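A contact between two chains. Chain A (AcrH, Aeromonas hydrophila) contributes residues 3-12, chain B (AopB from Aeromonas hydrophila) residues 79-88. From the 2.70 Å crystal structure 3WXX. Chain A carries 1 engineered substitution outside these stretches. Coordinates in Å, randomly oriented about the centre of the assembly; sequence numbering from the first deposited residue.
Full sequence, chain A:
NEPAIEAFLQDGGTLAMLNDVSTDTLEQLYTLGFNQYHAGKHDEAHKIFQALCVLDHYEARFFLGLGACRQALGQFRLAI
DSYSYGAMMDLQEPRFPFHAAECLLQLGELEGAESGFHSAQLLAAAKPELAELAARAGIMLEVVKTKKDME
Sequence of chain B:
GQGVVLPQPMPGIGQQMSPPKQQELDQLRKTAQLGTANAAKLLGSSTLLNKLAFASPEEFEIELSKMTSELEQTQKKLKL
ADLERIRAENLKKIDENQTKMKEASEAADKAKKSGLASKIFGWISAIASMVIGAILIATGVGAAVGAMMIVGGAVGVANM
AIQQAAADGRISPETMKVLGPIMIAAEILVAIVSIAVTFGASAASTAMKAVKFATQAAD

Chain A 3-12: PAIEAFLQDG
Chain B 79-88: KLADLERIRA

Two helices that run nearly side by side can seal a small interface by stepping their side chains past one another, and the contact between AcrH and AopB of Aeromonas hydrophila is a compact example. Chain A is helical from P3(A), chain B from L80(B) through A88(B) and beyond. Their N-to-C directions differ by only 12°, so the helices are almost parallel, and their axes approach to 10.5 Å. The register is set by two pairs: the CA atoms of A4(A) and L80(B) lie 6.9 Å apart, and, four residues on in chain A and seven on in chain B, the CA atoms of F8(A) and R87(B) lie 7.7 Å apart. Backbone angles are helical, mostly near -60/-45, flattening to -78/-10 at D11(A), with regular i to i+4 bonds such as F8(A) N to A4(A) O at 2.9 Å and R87(B) N to L83(B) O at 2.9 Å. On chain A the run closes in a Schellman motif: G12(A), at phi/psi 117/12, bonds back through its N to L9(A) O at 3.2 Å and weakly to F8(A) O at 3.2 Å. At these angles a CB would jam against the preceding carbonyl oxygen, so glycine suits the turn.

The principal bump is L83(B), whose CA-to-CB bond points toward chain A. Its rotamer (chi1 -151°, t; chi2 45°, p) spreads its two methyls over a hollow built from A4(A), I5(A) and F8(A). L83(B) CD2 presses on A4(A) CB at 3.4 Å and lies 3.9 Å from I5(A) CD1. The isoleucine CB points away, but its m,m rotamer brings the end of the side chain back. L83(B) CD1 lies over one face of the F8(A) ring, 4.2 Å from its centroid and 19° off the normal, a CH-pi contact, mostly dispersion, between a methyl and the pi cloud. The CA-to-CB bond of F8(A) points sideways (chi1 -177°, t; chi2 67°), and F8(A) CZ reaches CG2 of I86(B) (chi1 -71°, m; chi2 160°, t) at 3.9 Å. Near the start of the helices, A4(A) CB also touches L80(B) CG at 4.2 Å.

The polar bonding across the contact centres on R87(B). Its CB points sideways, yet an extended t,t start followed by chi3 -85° and chi4 -90° carries the guanidinium across to chain A. D11(A), with chi1 -71° (m) and chi2 -17°, receives it in a salt bridge: R87(B) NH1 donates to D11(A) OD2 at 2.7 Å, and NH2 adds a weak bond to the same OD2 at 3.3 Å. R87(B) NH2 also donates weakly to A7(A) O at 3.5 Å. Both oxygens lie near the guanidinium plane, where N-H bonds point, while F8(A) CD1 lies over one of its faces. A water bridges the chains, donating to A4(A) O at 2.5 Å and accepting from R87(B) NH2 at 2.8 Å. The two stretches together bury 399 Å², greasy knob and charged arm side by side.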

# COMPACT_ATOMS: atom_id res chain seq x y z
N PRO A 3 13.46 -0.93 -20.64
CA PRO A 3 12.98 -2.30 -20.45
C PRO A 3 13.75 -3.12 -19.42
O PRO A 3 13.23 -4.10 -18.92
CB PRO A 3 13.13 -2.93 -21.84
CG PRO A 3 13.29 -1.82 -22.80
CD PRO A 3 13.53 -0.54 -22.06
N ALA A 4 15.00 -2.77 -19.14
CA ALA A 4 15.74 -3.41 -18.07
C ALA A 4 15.17 -2.97 -16.72
O ALA A 4 14.87 -3.81 -15.87
CB ALA A 4 17.22 -3.06 -18.14
N ILE A 5 14.98 -1.65 -16.55
CA ILE A 5 14.37 -1.12 -15.31
C ILE A 5 12.98 -1.72 -15.05
O ILE A 5 12.72 -2.18 -13.96
CB ILE A 5 14.20 0.40 -15.31
CG1 ILE A 5 15.53 1.11 -15.54
CG2 ILE A 5 13.64 0.85 -13.97
CD1 ILE A 5 16.59 0.78 -14.51
N GLU A 6 12.12 -1.75 -16.07
CA GLU A 6 10.84 -2.43 -15.98
C GLU A 6 10.95 -3.88 -15.54
O GLU A 6 10.22 -4.32 -14.63
CB GLU A 6 10.12 -2.36 -17.32
CG GLU A 6 8.90 -3.26 -17.40
CD GLU A 6 8.05 -3.03 -18.64
OE1 GLU A 6 8.46 -2.28 -19.56
OE2 GLU A 6 6.95 -3.61 -18.68
N ALA A 7 11.81 -4.65 -16.19
CA ALA A 7 11.99 -6.06 -15.81
C ALA A 7 12.44 -6.19 -14.35
O ALA A 7 12.13 -7.19 -13.66
CB ALA A 7 12.99 -6.74 -16.73
N PHE A 8 13.23 -5.21 -13.90
CA PHE A 8 13.70 -5.20 -12.53
C PHE A 8 12.51 -5.01 -11.60
O PHE A 8 12.33 -5.74 -10.62
CB PHE A 8 14.70 -4.04 -12.35
CG PHE A 8 15.31 -3.97 -10.98
CD1 PHE A 8 16.18 -4.97 -10.54
CD2 PHE A 8 15.02 -2.92 -10.13
CE1 PHE A 8 16.75 -4.91 -9.29
CE2 PHE A 8 15.58 -2.86 -8.86
CZ PHE A 8 16.45 -3.86 -8.45
N LEU A 9 11.70 -4.02 -11.95
CA LEU A 9 10.58 -3.59 -11.15
C LEU A 9 9.58 -4.72 -11.05
O LEU A 9 9.04 -5.00 -9.97
CB LEU A 9 9.93 -2.34 -11.79
CG LEU A 9 8.79 -1.69 -11.01
CD1 LEU A 9 9.29 -1.10 -9.71
CD2 LEU A 9 8.14 -0.60 -11.82
N GLN A 10 9.38 -5.36 -12.19
CA GLN A 10 8.46 -6.46 -12.34
C GLN A 10 8.85 -7.69 -11.55
O GLN A 10 8.00 -8.38 -11.02
CB GLN A 10 8.34 -6.84 -13.80
CG GLN A 10 7.26 -7.87 -14.01
CD GLN A 10 6.90 -8.08 -15.47
OE1 GLN A 10 5.81 -7.71 -15.92
NE2 GLN A 10 7.84 -8.67 -16.22
N ASP A 11 10.15 -7.98 -11.51
CA ASP A 11 10.63 -9.17 -10.83
C ASP A 11 10.66 -8.95 -9.34
O ASP A 11 10.86 -9.90 -8.58
CB ASP A 11 12.04 -9.55 -11.32
CG ASP A 11 12.05 -10.10 -12.76
OD1 ASP A 11 10.96 -10.48 -13.25
OD2 ASP A 11 13.14 -10.10 -13.39
N GLY A 12 10.46 -7.72 -8.92
CA GLY A 12 10.30 -7.48 -7.50
C GLY A 12 11.39 -6.61 -6.93
O GLY A 12 11.49 -6.46 -5.72
N LYS B 79 22.58 1.82 -15.91
CA LYS B 79 23.34 0.95 -16.85
C LYS B 79 23.23 -0.56 -16.54
O LYS B 79 23.46 -1.01 -15.42
CB LYS B 79 24.83 1.36 -16.91
N LEU B 80 22.91 -1.34 -17.58
CA LEU B 80 22.56 -2.77 -17.45
C LEU B 80 23.49 -3.63 -16.61
O LEU B 80 23.03 -4.56 -15.97
CB LEU B 80 22.38 -3.43 -18.82
CG LEU B 80 21.15 -4.34 -19.02
CD1 LEU B 80 21.05 -4.69 -20.48
CD2 LEU B 80 21.21 -5.62 -18.18
N ALA B 81 24.80 -3.37 -16.62
CA ALA B 81 25.71 -4.16 -15.78
C ALA B 81 25.46 -3.86 -14.32
O ALA B 81 25.55 -4.75 -13.46
CB ALA B 81 27.17 -3.92 -16.14
N ASP B 82 25.15 -2.59 -14.03
CA ASP B 82 24.86 -2.17 -12.66
C ASP B 82 23.62 -2.90 -12.16
O ASP B 82 23.58 -3.43 -11.03
CB ASP B 82 24.61 -0.67 -12.59
CG ASP B 82 25.79 0.14 -13.03
OD1 ASP B 82 26.86 -0.05 -12.41
OD2 ASP B 82 25.62 0.97 -13.98
N LEU B 83 22.61 -2.92 -13.02
CA LEU B 83 21.34 -3.53 -12.70
C LEU B 83 21.51 -5.01 -12.39
O LEU B 83 20.86 -5.56 -11.50
CB LEU B 83 20.40 -3.34 -13.88
CG LEU B 83 18.92 -3.25 -13.61
CD1 LEU B 83 18.64 -2.33 -12.43
CD2 LEU B 83 18.21 -2.77 -14.86
N GLU B 84 22.39 -5.66 -13.15
CA GLU B 84 22.68 -7.06 -12.94
C GLU B 84 23.46 -7.29 -11.66
O GLU B 84 23.28 -8.35 -11.04
CB GLU B 84 23.41 -7.64 -14.16
CG GLU B 84 22.47 -7.80 -15.34
CD GLU B 84 21.31 -8.74 -15.03
OE1 GLU B 84 21.52 -9.74 -14.30
OE2 GLU B 84 20.20 -8.47 -15.53
N ARG B 85 24.34 -6.34 -11.30
CA ARG B 85 25.07 -6.41 -10.01
C ARG B 85 24.07 -6.36 -8.87
O ARG B 85 24.15 -7.12 -7.91
CB ARG B 85 25.99 -5.22 -9.67
CG ARG B 85 27.30 -4.83 -10.35
CD ARG B 85 27.97 -3.76 -9.47
NE ARG B 85 27.10 -2.60 -9.37
CZ ARG B 85 26.88 -1.80 -8.33
NH1 ARG B 85 27.48 -2.00 -7.15
NH2 ARG B 85 26.02 -0.79 -8.46
N ILE B 86 23.19 -5.36 -8.97
CA ILE B 86 22.21 -5.05 -7.91
C ILE B 86 21.29 -6.25 -7.73
O ILE B 86 21.08 -6.75 -6.64
CB ILE B 86 21.38 -3.81 -8.28
CG1 ILE B 86 22.24 -2.56 -8.21
CG2 ILE B 86 20.20 -3.68 -7.34
CD1 ILE B 86 21.70 -1.38 -8.97
N ARG B 87 20.76 -6.69 -8.85
CA ARG B 87 19.90 -7.83 -8.85
C ARG B 87 20.59 -8.99 -8.12
O ARG B 87 19.95 -9.68 -7.33
CB ARG B 87 19.54 -8.17 -10.29
CG ARG B 87 18.41 -9.14 -10.45
CD ARG B 87 18.31 -9.53 -11.91
NE ARG B 87 17.52 -8.59 -12.71
CZ ARG B 87 16.21 -8.68 -12.89
NH1 ARG B 87 15.54 -9.68 -12.30
NH2 ARG B 87 15.56 -7.80 -13.65
N ALA B 88 21.88 -9.20 -8.40
CA ALA B 88 22.61 -10.36 -7.85
C ALA B 88 22.89 -10.15 -6.39
O ALA B 88 22.79 -11.07 -5.58
CB ALA B 88 23.90 -10.58 -8.61
O HOH W 1 16.13 -5.93 -15.63